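Local coordinates for five-membered-cyclitol-phosphate synthase (Streptomyces citricolor, PDB 6K96), which belongs to the myo-inositol-1-phosphate synthase family and binds nicotinamide-adenine-dinucleotide in a Rossmann-type domain built on a parallel beta sheet, at residues I16-Q21 and F72-L77; F57-L63 and F95-L101; L206-S210 and I272-G276. All coordinates share one frame. Residues are numbered along the deposited sequence.

Contact 1: residues I16-Q21 and F72-L77; sequences ISALFQ and FKDAVL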
loop_
_atom_site.group_PDB
_atom_site.type_symbol
_atom_site.label_atom_id
_atom_site.label_comp_id
_atom_site.label_asym_id
_atom_site.label_seq_id
_atom_site.Cartn_x
_atom_site.Cartn_y
_atom_site.Cartn_z
ATOM N N ILE B 16 12.768 -28.339 -0.754
ATOM C CA ILE B 16 13.139 -29.485 0.131
ATOM C C ILE B 16 13.779 -28.914 1.390
ATOM O O ILE B 16 13.649 -29.521 2.446
ATOM C CB ILE B 16 14.106 -30.467 -0.545
ATOM C CG1 ILE B 16 13.616 -30.923 -1.918
ATOM C CG2 ILE B 16 14.380 -31.642 0.384
ATOM C CD1 ILE B 16 12.270 -31.579 -1.869
ATOM N N SER B 17 14.437 -27.771 1.301
ATOM C CA SER B 17 14.893 -27.022 2.509
ATOM C C SER B 17 13.688 -26.764 3.381
ATOM O O SER B 17 13.738 -27.116 4.551
ATOM C CB SER B 17 15.569 -25.739 2.169
ATOM O OG SER B 17 15.873 -25.026 3.344
ATOM N N ALA B 18 12.624 -26.265 2.756
ATOM C CA ALA B 18 11.335 -25.929 3.383
ATOM C C ALA B 18 10.671 -27.182 3.935
ATOM O O ALA B 18 10.225 -27.135 5.080
ATOM C CB ALA B 18 10.465 -25.201 2.404
ATOM N N LEU B 19 10.645 -28.276 3.203
ATOM C CA LEU B 19 9.922 -29.498 3.621
ATOM C C LEU B 19 10.624 -30.170 4.804
ATOM O O LEU B 19 9.926 -30.682 5.707
ATOM C CB LEU B 19 9.843 -30.476 2.446
ATOM C CG LEU B 19 8.949 -31.671 2.714
ATOM C CD1 LEU B 19 7.499 -31.269 2.652
ATOM C CD2 LEU B 19 9.229 -32.767 1.724
ATOM N N PHE B 20 11.948 -30.248 4.725
ATOM C CA PHE B 20 12.815 -30.956 5.698
ATOM C C PHE B 20 12.823 -30.174 7.002
ATOM O O PHE B 20 12.444 -30.746 8.016
ATOM C CB PHE B 20 14.247 -31.078 5.192
ATOM C CG PHE B 20 15.157 -31.813 6.133
ATOM C CD1 PHE B 20 14.814 -33.078 6.602
ATOM C CD2 PHE B 20 16.344 -31.237 6.551
ATOM C CE1 PHE B 20 15.664 -33.784 7.438
ATOM C CE2 PHE B 20 17.204 -31.950 7.372
ATOM C CZ PHE B 20 16.868 -33.224 7.803
ATOM N N GLN B 21 13.234 -28.909 6.974
ATOM C CA GLN B 21 13.184 -28.023 8.159
ATOM C C GLN B 21 11.741 -27.925 8.654
ATOM O O GLN B 21 11.545 -27.924 9.866
ATOM C CB GLN B 21 13.676 -26.626 7.826
ATOM C CG GLN B 21 15.135 -26.603 7.466
ATOM C CD GLN B 21 15.693 -25.210 7.589
ATOM O OE1 GLN B 21 15.924 -24.744 8.708
ATOM N NE2 GLN B 21 15.911 -24.561 6.445
ATOM N N PHE B 72 22.934 -35.066 3.290
ATOM C CA PHE B 72 21.618 -34.447 2.995
ATOM C C PHE B 72 21.414 -33.215 3.864
ATOM O O PHE B 72 21.170 -32.132 3.333
ATOM C CB PHE B 72 20.510 -35.471 3.259
ATOM C CG PHE B 72 19.138 -35.000 2.874
ATOM C CD1 PHE B 72 18.783 -34.856 1.538
ATOM C CD2 PHE B 72 18.210 -34.670 3.838
ATOM C CE1 PHE B 72 17.512 -34.412 1.185
ATOM C CE2 PHE B 72 16.941 -34.233 3.487
ATOM C CZ PHE B 72 16.593 -34.106 2.165
ATOM N N LYS B 73 21.525 -33.418 5.178
ATOM C CA LYS B 73 21.432 -32.387 6.238
ATOM C C LYS B 73 22.112 -31.092 5.791
ATOM O O LYS B 73 21.554 -30.028 6.066
ATOM C CB LYS B 73 22.079 -32.901 7.526
ATOM C CG LYS B 73 21.476 -32.304 8.792
ATOM C CD LYS B 73 22.479 -31.679 9.718
ATOM C CE LYS B 73 22.885 -30.267 9.345
ATOM N NZ LYS B 73 24.220 -29.958 9.915
ATOM N N ASP B 74 23.284 -31.176 5.162
ATOM C CA ASP B 74 24.141 -30.007 4.823
ATOM C C ASP B 74 23.764 -29.464 3.442
ATOM O O ASP B 74 23.702 -28.216 3.300
ATOM C CB ASP B 74 25.630 -30.369 4.878
ATOM C CG ASP B 74 26.177 -30.619 6.281
ATOM O OD1 ASP B 74 25.890 -29.800 7.211
ATOM O OD2 ASP B 74 26.921 -31.620 6.434
ATOM N N ALA B 75 23.533 -30.377 2.495
ATOM C CA ALA B 75 23.096 -30.142 1.098
ATOM C C ALA B 75 21.841 -29.257 1.024
ATOM O O ALA B 75 21.805 -28.382 0.108
ATOM C CB ALA B 75 22.850 -31.475 0.403
ATOM N N VAL B 76 20.834 -29.508 1.873
ATOM C CA VAL B 76 19.531 -28.773 1.849
ATOM C C VAL B 76 19.803 -27.307 2.182
ATOM O O VAL B 76 19.135 -26.443 1.590
ATOM C CB VAL B 76 18.444 -29.358 2.766
ATOM C CG1 VAL B 76 17.743 -30.560 2.165
ATOM C CG2 VAL B 76 18.981 -29.691 4.138
ATOM N N LEU B 77 20.772 -27.022 3.049
ATOM C CA LEU B 77 21.018 -25.617 3.464
ATOM C C LEU B 77 22.036 -24.993 2.522
ATOM O O LEU B 77 22.168 -23.768 2.557
ATOM C CB LEU B 77 21.489 -25.565 4.916
ATOM C CG LEU B 77 20.702 -26.474 5.849
ATOM C CD1 LEU B 77 21.290 -26.474 7.250
ATOM C CD2 LEU B 77 19.237 -26.071 5.871
#
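An aromatic pair lies at the heart of this contact between helix 14-31 and the short helix that starts at Phe72. The edge of the Phe72 ring meets the face of the Phe20 ring in a T-shaped (edge-to-face) pair: the centroids are 5.2 Å apart, the planes stand at 76°, and Phe20 CD1 lies 3.9 Å from Phe72 CE2. Both rings use the t chi1 rotamer, and both CA-to-CB bonds point toward the opposite segment. Phe57 extends the cluster, stacking on Phe72 and meeting Phe20 edge-to-face.

Aliphatic contacts fill in beside the rings. Ile16 CG2 sits 3.8 Å from Phe72 CZ and 4.0 Å from Val76 CG1, while Val76 CG2 lies 3.9 Å from Phe20 CD2. The backbones come closest at Ser17 and Val76, whose CA atoms are 5.0 Å apart, and Ser17 CB rests 3.7 Å from Val76 O.

No hydrogen bond joins the two segments; polar side chains bond within their own segment or to other parts of the chain. Gln21 NE2 donates to Ser17 OG (3.1 Å), one helical turn back, and also to the carbonyl of Pro84, while Gln21 OE1 accepts from Leu86 N; Leu77 CD2 packs 3.7 Å from Gln21 NE2. Lys73 NZ forms a salt bridge with Asp74 OD1 at 3.2 Å.

Ile16 also touches Val9 of strand 5-10, and Phe72 touches Ala60 of strand 55-62, so both helices pack on the parallel sheet as well as on each other. This is the helix layer of a Rossmann fold, in which the first helix lies beside the connection between the second and third strands.

Contact 2: residues F57-L63 and F95-L101; sequences FVAAFDL and FSVDAGL. With NAD (nicotinamide-adenine-dinucleotide), chain G.
Phe95, with 99 Å² of its surface covered by the other segment, anchors the start of the contact. Its chi1 is p (77°), which lays the ring along the backbone of 57-60, where Val58 (phi/psi -120/-18) interrupts the extended conformation: Val58 O (3.7 Å from Phe95 CG) and Ala59 N (3.4 Å from Phe95 CZ) lie over one face, and Phe95 CE1 comes within 3.0 Å of Phe57 O. Ala60 points its CB toward the partner segment, 3.6 Å from Phe95 CE2 and 4.0 Å from Val97 CG2.

Past Ala60, strand 55-62 pairs in parallel with strand 98-99. The segments' end-to-end directions differ by 42°, the gap narrowing from 7.0 Å between the CA atoms of Val58 and Phe95 to 4.8 Å between those of Ala60 and Val97. Phe61 pairs with Asp98 (CA-CA 5.2 Å) and Asp62 with Ala99 (5.6 Å). Asp98 N donates to Ala60 O at 2.9 Å and Gly100 N to Asp62 O at 2.8 Å, with a weak bond from Asp62 N to Asp98 O at 3.4 Å between them. The unit is a beta-alpha-beta crossover through helix 72-75, at the edge of the Rossmann sheet.

Phe61 (chi1 m) and Asp98 project from the same face, Phe61 CE1 lying 4.0 Å from Asp98 CB; the Asp98 carboxylate forms a salt bridge with Arg119. Asp62, its chi1 off-well at -138°, serves the dinucleotide at the strand's C-terminal end, the classic Rossmann position for an acid: NAD O2B donates to Asp62 OD1 and NAD O3B to Asp62 OD2, both at 2.8 Å, while Val12 N also bonds OD2. Leu101 O accepts from NAD N6A at 3.2 Å, and a CB on Gly100 would stand 3.0 Å from NAD N1A.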
loop_
_atom_site.group_PDB
_atom_site.type_symbol
_atom_site.label_atom_id
_atom_site.label_comp_id
_atom_site.label_asym_id
_atom_site.label_seq_id
_atom_site.Cartn_x
_atom_site.Cartn_y
_atom_site.Cartn_z
ATOM N N PHE B 57 13.687 -38.990 4.890
ATOM C CA PHE B 57 14.396 -38.776 3.620
ATOM C C PHE B 57 15.386 -39.927 3.482
ATOM O O PHE B 57 16.176 -40.132 4.414
ATOM C CB PHE B 57 15.068 -37.409 3.651
ATOM C CG PHE B 57 14.085 -36.269 3.615
ATOM C CD1 PHE B 57 13.435 -35.860 4.770
ATOM C CD2 PHE B 57 13.762 -35.650 2.414
ATOM C CE1 PHE B 57 12.485 -34.857 4.731
ATOM C CE2 PHE B 57 12.860 -34.604 2.389
ATOM C CZ PHE B 57 12.220 -34.215 3.547
ATOM N N VAL B 58 15.360 -40.660 2.367
ATOM C CA VAL B 58 16.162 -41.913 2.224
ATOM C C VAL B 58 17.127 -41.753 1.046
ATOM O O VAL B 58 18.156 -42.477 0.971
ATOM C CB VAL B 58 15.235 -43.128 2.073
ATOM C CG1 VAL B 58 14.472 -43.374 3.378
ATOM C CG2 VAL B 58 14.262 -42.992 0.894
ATOM N N ALA B 59 16.840 -40.777 0.188
ATOM C CA ALA B 59 17.469 -40.669 -1.144
ATOM C C ALA B 59 17.342 -39.238 -1.650
ATOM O O ALA B 59 16.283 -38.621 -1.459
ATOM C CB ALA B 59 16.822 -41.683 -2.066
ATOM N N ALA B 60 18.379 -38.785 -2.329
ATOM C CA ALA B 60 18.475 -37.419 -2.860
ATOM C C ALA B 60 19.392 -37.426 -4.077
ATOM O O ALA B 60 20.480 -38.053 -4.008
ATOM C CB ALA B 60 18.982 -36.481 -1.789
ATOM N N PHE B 61 18.954 -36.711 -5.120
ATOM C CA PHE B 61 19.609 -36.616 -6.441
ATOM C C PHE B 61 19.694 -35.143 -6.868
ATOM O O PHE B 61 18.650 -34.455 -6.915
ATOM C CB PHE B 61 18.803 -37.475 -7.410
ATOM C CG PHE B 61 18.640 -38.908 -6.968
ATOM C CD1 PHE B 61 19.706 -39.791 -6.993
ATOM C CD2 PHE B 61 17.412 -39.387 -6.562
ATOM C CE1 PHE B 61 19.548 -41.105 -6.581
ATOM C CE2 PHE B 61 17.260 -40.699 -6.151
ATOM C CZ PHE B 61 18.322 -41.557 -6.155
ATOM N N ASP B 62 20.903 -34.674 -7.191
ATOM C CA ASP B 62 21.204 -33.285 -7.647
ATOM C C ASP B 62 22.381 -33.325 -8.632
ATOM O O ASP B 62 22.945 -34.443 -8.836
ATOM C CB ASP B 62 21.551 -32.379 -6.460
ATOM C CG ASP B 62 20.922 -30.998 -6.545
ATOM O OD1 ASP B 62 21.462 -30.146 -7.289
ATOM O OD2 ASP B 62 19.873 -30.782 -5.870
ATOM N N LEU B 63 22.738 -32.164 -9.206
ATOM C CA LEU B 63 23.886 -31.987 -10.155
ATOM C C LEU B 63 24.819 -30.893 -9.651
ATOM O O LEU B 63 25.948 -30.848 -10.158
ATOM C CB LEU B 63 23.453 -31.600 -11.586
ATOM C CG LEU B 63 22.631 -32.598 -12.415
ATOM C CD1 LEU B 63 22.425 -32.065 -13.816
ATOM C CD2 LEU B 63 23.232 -33.985 -12.466
ATOM N N PHE B 95 22.517 -40.418 5.186
ATOM C CA PHE B 95 22.871 -40.657 3.759
ATOM C C PHE B 95 23.416 -39.373 3.123
ATOM O O PHE B 95 23.546 -38.305 3.798
ATOM C CB PHE B 95 21.680 -41.222 2.978
ATOM C CG PHE B 95 20.619 -40.217 2.592
ATOM C CD1 PHE B 95 19.595 -39.875 3.466
ATOM C CD2 PHE B 95 20.627 -39.631 1.336
ATOM C CE1 PHE B 95 18.628 -38.946 3.104
ATOM C CE2 PHE B 95 19.660 -38.708 0.972
ATOM C CZ PHE B 95 18.660 -38.371 1.850
ATOM N N SER B 96 23.775 -39.480 1.849
ATOM C CA SER B 96 24.444 -38.404 1.082
ATOM C C SER B 96 23.753 -38.262 -0.268
ATOM O O SER B 96 23.245 -39.295 -0.788
ATOM C CB SER B 96 25.915 -38.683 0.936
ATOM O OG SER B 96 26.666 -37.683 1.584
ATOM N N VAL B 97 23.775 -37.047 -0.823
ATOM C CA VAL B 97 23.142 -36.737 -2.136
ATOM C C VAL B 97 23.934 -37.469 -3.227
ATOM O O VAL B 97 25.125 -37.136 -3.408
ATOM C CB VAL B 97 23.061 -35.223 -2.410
ATOM C CG1 VAL B 97 22.391 -34.911 -3.747
ATOM C CG2 VAL B 97 22.363 -34.481 -1.278
ATOM N N ASP B 98 23.312 -38.438 -3.906
ATOM C CA ASP B 98 23.914 -39.097 -5.097
ATOM C C ASP B 98 23.790 -38.153 -6.297
ATOM O O ASP B 98 23.026 -37.190 -6.217
ATOM C CB ASP B 98 23.287 -40.470 -5.360
ATOM C CG ASP B 98 24.017 -41.607 -4.667
ATOM O OD1 ASP B 98 24.789 -41.317 -3.716
ATOM O OD2 ASP B 98 23.807 -42.776 -5.074
ATOM N N ALA B 99 24.516 -38.449 -7.376
ATOM C CA ALA B 99 24.475 -37.740 -8.673
ATOM C C ALA B 99 23.146 -38.009 -9.383
ATOM O O ALA B 99 22.699 -39.153 -9.395
ATOM C CB ALA B 99 25.629 -38.218 -9.511
ATOM N N GLY B 100 22.545 -36.991 -9.982
ATOM C CA GLY B 100 21.304 -37.159 -10.760
ATOM C C GLY B 100 21.588 -37.610 -12.182
ATOM O O GLY B 100 22.750 -37.865 -12.485
ATOM N N LEU B 101 20.536 -37.678 -13.001
ATOM C CA LEU B 101 20.569 -37.876 -14.473
ATOM C C LEU B 101 20.866 -36.540 -15.137
ATOM O O LEU B 101 20.069 -35.616 -14.948
ATOM C CB LEU B 101 19.209 -38.334 -15.007
ATOM C CG LEU B 101 18.625 -39.620 -14.433
ATOM C CD1 LEU B 101 17.158 -39.769 -14.818
ATOM C CD2 LEU B 101 19.408 -40.824 -14.888
HETATM P PA NAD G . 15.272 -24.835 -6.764
HETATM O O1A NAD G . 15.868 -24.103 -7.905
HETATM O O2A NAD G . 15.532 -24.243 -5.407
HETATM O O5B NAD G . 15.561 -26.386 -6.749
HETATM C C5B NAD G . 16.059 -26.921 -7.998
HETATM C C4B NAD G . 17.072 -27.996 -7.701
HETATM O O4B NAD G . 17.220 -28.952 -8.803
HETATM C C3B NAD G . 18.478 -27.440 -7.454
HETATM O O3B NAD G . 19.037 -28.116 -6.334
HETATM C C2B NAD G . 19.208 -27.844 -8.732
HETATM O O2B NAD G . 20.565 -27.741 -8.409
HETATM C C1B NAD G . 18.607 -29.241 -8.909
HETATM N N9A NAD G . 18.819 -29.914 -10.175
HETATM C C8A NAD G . 18.988 -29.268 -11.376
HETATM N N7A NAD G . 19.065 -30.091 -12.396
HETATM C C5A NAD G . 18.906 -31.358 -11.846
HETATM C C6A NAD G . 18.890 -32.638 -12.436
HETATM N N6A NAD G . 19.010 -32.829 -13.745
HETATM N N1A NAD G . 18.670 -33.708 -11.623
HETATM C C2A NAD G . 18.549 -33.473 -10.303
HETATM N N3A NAD G . 18.566 -32.316 -9.646
HETATM C C4A NAD G . 18.741 -31.269 -10.475
HETATM O O3 NAD G . 13.703 -24.866 -6.997
HETATM P PN NAD G . 12.508 -24.853 -5.922
HETATM O O1N NAD G . 12.753 -25.956 -4.966
HETATM O O2N NAD G . 12.403 -23.410 -5.530
HETATM O O5D NAD G . 11.266 -25.262 -6.866
HETATM C C5D NAD G . 11.325 -26.585 -7.540
HETATM C C4D NAD G . 10.291 -26.639 -8.626
HETATM O O4D NAD G . 8.951 -26.543 -8.090
HETATM C C3D NAD G . 10.436 -25.500 -9.646
HETATM O O3D NAD G . 10.129 -26.033 -10.916
HETATM C C2D NAD G . 9.282 -24.571 -9.281
HETATM O O2D NAD G . 8.722 -23.810 -10.335
HETATM C C1D NAD G . 8.216 -25.580 -8.859
HETATM N N1N NAD G . 7.139 -24.884 -8.091
HETATM C C2N NAD G . 7.502 -24.027 -6.999
HETATM C C3N NAD G . 6.569 -23.213 -6.377
HETATM C C7N NAD G . 7.025 -22.366 -5.203
HETATM O O7N NAD G . 8.155 -22.508 -4.753
HETATM N N7N NAD G . 6.172 -21.476 -4.703
HETATM C C4N NAD G . 5.269 -23.228 -6.879
HETATM C C5N NAD G . 4.892 -24.185 -7.814
HETATM C C6N NAD G . 5.849 -24.940 -8.466
#

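Contact 3: residues L206-S210 and I272-G276; sequences LSLAS and IEGLG
Strands 207-210 and 272-275 run antiparallel but splayed, their N-to-C directions 136° apart and their axes approaching to 4.5 Å. Ser207 and Leu275 form a hydrogen-bonded pair, with Ser207 N to Leu275 O at 2.9 Å and Leu275 N to Ser207 O at 2.6 Å. Leu208 faces Gly274 as a non-hydrogen-bonded pair, CA atoms 4.5 Å apart. A classic beta bulge follows: Ala209, at phi/psi -88/-44, and Ser210 both face Glu273, whose O accepts from Ala209 N at 2.8 Å and weakly from Ser210 N at 3.4 Å. Glu273 N returns a bond to Ser210 O at 2.8 Å.

Ser207 (chi1 m), Ser210 (p), Glu273 (m, m) and Leu275 (m, t) leave one face of the sheet. Ser210 OG lies 3.6 Å from Glu273 CB, and Ala209 CB points toward the partner strand, 4.3 Å from Leu275 CG. Leu208 leaves by the other face; its t, p rotamer brings CD1 to 3.7 Å from Ile272 CG2 (Ile272 is m, t), and both side chains touch helix 190-203.

The chemistry is divided: main-chain hydrogen bonds hold the strands together, while the polar ends of Glu273 and Ser207 bond elsewhere, Glu273 OE1 to Ser283 OG, Glu273 OE2 to Asn271 ND2 and Ser207 OG to Gly41 N of a second subunit. Because the strands are joined through the main chain, Glu273 can bond the neighbouring strand and Ser207 a second subunit.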
loop_
_atom_site.group_PDB
_atom_site.type_symbol
_atom_site.label_atom_id
_atom_site.label_comp_id
_atom_site.label_asym_id
_atom_site.label_seq_id
_atom_site.Cartn_x
_atom_site.Cartn_y
_atom_site.Cartn_z
ATOM N N LEU B 206 -19.705 -4.761 -10.904
ATOM C CA LEU B 206 -18.829 -3.586 -11.115
ATOM C C LEU B 206 -18.049 -3.775 -12.427
ATOM O O LEU B 206 -17.645 -4.937 -12.798
ATOM C CB LEU B 206 -17.909 -3.396 -9.903
ATOM C CG LEU B 206 -18.632 -2.895 -8.641
ATOM C CD1 LEU B 206 -18.929 -4.017 -7.704
ATOM C CD2 LEU B 206 -17.834 -1.857 -7.913
ATOM N N SER B 207 -17.815 -2.692 -13.155
ATOM C CA SER B 207 -17.149 -2.800 -14.475
ATOM C C SER B 207 -15.639 -2.674 -14.269
ATOM O O SER B 207 -15.204 -1.782 -13.518
ATOM C CB SER B 207 -17.714 -1.776 -15.452
ATOM O OG SER B 207 -19.151 -1.806 -15.457
ATOM N N LEU B 208 -14.851 -3.527 -14.930
ATOM C CA LEU B 208 -13.367 -3.426 -14.893
ATOM C C LEU B 208 -12.936 -2.360 -15.897
ATOM O O LEU B 208 -13.476 -2.309 -16.985
ATOM C CB LEU B 208 -12.805 -4.812 -15.185
ATOM C CG LEU B 208 -11.339 -5.084 -14.889
ATOM C CD1 LEU B 208 -10.914 -4.649 -13.476
ATOM C CD2 LEU B 208 -11.094 -6.573 -15.063
ATOM N N ALA B 209 -12.170 -1.392 -15.454
ATOM C CA ALA B 209 -11.414 -0.477 -16.328
ATOM C C ALA B 209 -10.064 -1.129 -16.619
ATOM O O ALA B 209 -9.640 -1.052 -17.775
ATOM C CB ALA B 209 -11.203 0.880 -15.703
ATOM N N SER B 210 -9.397 -1.709 -15.625
ATOM C CA SER B 210 -7.974 -2.068 -15.773
ATOM C C SER B 210 -7.476 -2.749 -14.529
ATOM O O SER B 210 -8.077 -2.494 -13.427
ATOM C CB SER B 210 -7.108 -0.877 -16.084
ATOM O OG SER B 210 -6.738 -0.149 -14.940
ATOM N N ILE B 272 -6.435 -2.877 -9.132
ATOM C CA ILE B 272 -7.730 -3.087 -9.828
ATOM C C ILE B 272 -8.457 -1.768 -9.820
ATOM O O ILE B 272 -8.465 -1.157 -8.803
ATOM C CB ILE B 272 -8.594 -4.190 -9.203
ATOM C CG1 ILE B 272 -7.889 -5.542 -9.207
ATOM C CG2 ILE B 272 -9.948 -4.204 -9.899
ATOM C CD1 ILE B 272 -8.350 -6.424 -8.110
ATOM N N GLU B 273 -8.958 -1.363 -10.977
ATOM C CA GLU B 273 -9.628 -0.070 -11.195
ATOM C C GLU B 273 -10.988 -0.416 -11.745
ATOM O O GLU B 273 -11.083 -0.685 -12.917
ATOM C CB GLU B 273 -8.838 0.824 -12.158
ATOM C CG GLU B 273 -7.509 1.306 -11.592
ATOM C CD GLU B 273 -7.591 2.181 -10.324
ATOM O OE1 GLU B 273 -8.644 2.878 -10.084
ATOM O OE2 GLU B 273 -6.576 2.165 -9.549
ATOM N N GLY B 274 -12.006 -0.407 -10.895
ATOM C CA GLY B 274 -13.394 -0.684 -11.310
ATOM C C GLY B 274 -14.135 0.586 -11.601
ATOM O O GLY B 274 -13.649 1.675 -11.297
ATOM N N LEU B 275 -15.316 0.451 -12.147
ATOM C CA LEU B 275 -16.238 1.600 -12.290
ATOM C C LEU B 275 -17.571 1.115 -11.719
ATOM O O LEU B 275 -17.951 -0.077 -11.936
ATOM C CB LEU B 275 -16.367 2.087 -13.740
ATOM C CG LEU B 275 -15.049 2.368 -14.484
ATOM C CD1 LEU B 275 -15.234 2.357 -16.006
ATOM C CD2 LEU B 275 -14.420 3.691 -14.036
ATOM N N GLY B 276 -18.215 1.968 -10.938
ATOM C CA GLY B 276 -19.479 1.581 -10.302
ATOM C C GLY B 276 -20.546 2.484 -10.811
ATOM O O GLY B 276 -20.374 2.996 -11.932
#

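Followed from the N terminus, the chain enters helix 14-31, and contact 1 closes a loop when residues 72-77 return to it. Contact 2 opens inside that loop, at strand 55-62, and closes beyond it at 95-101, so the two cross. They also touch: Phe72 CZ lies 3.2 Å from Phe57 CD2, and Ala75 CB 3.5 Å from Val97 CG2. Together they tie helix layer to sheet edge in the dinucleotide-binding part. Contact 3 follows in series, closing a loop of 61 intervening residues within the mixed sheet. Its centre is about 45 Å from that of contact 1 and about 51 Å from that of contact 2, across the chain's centre.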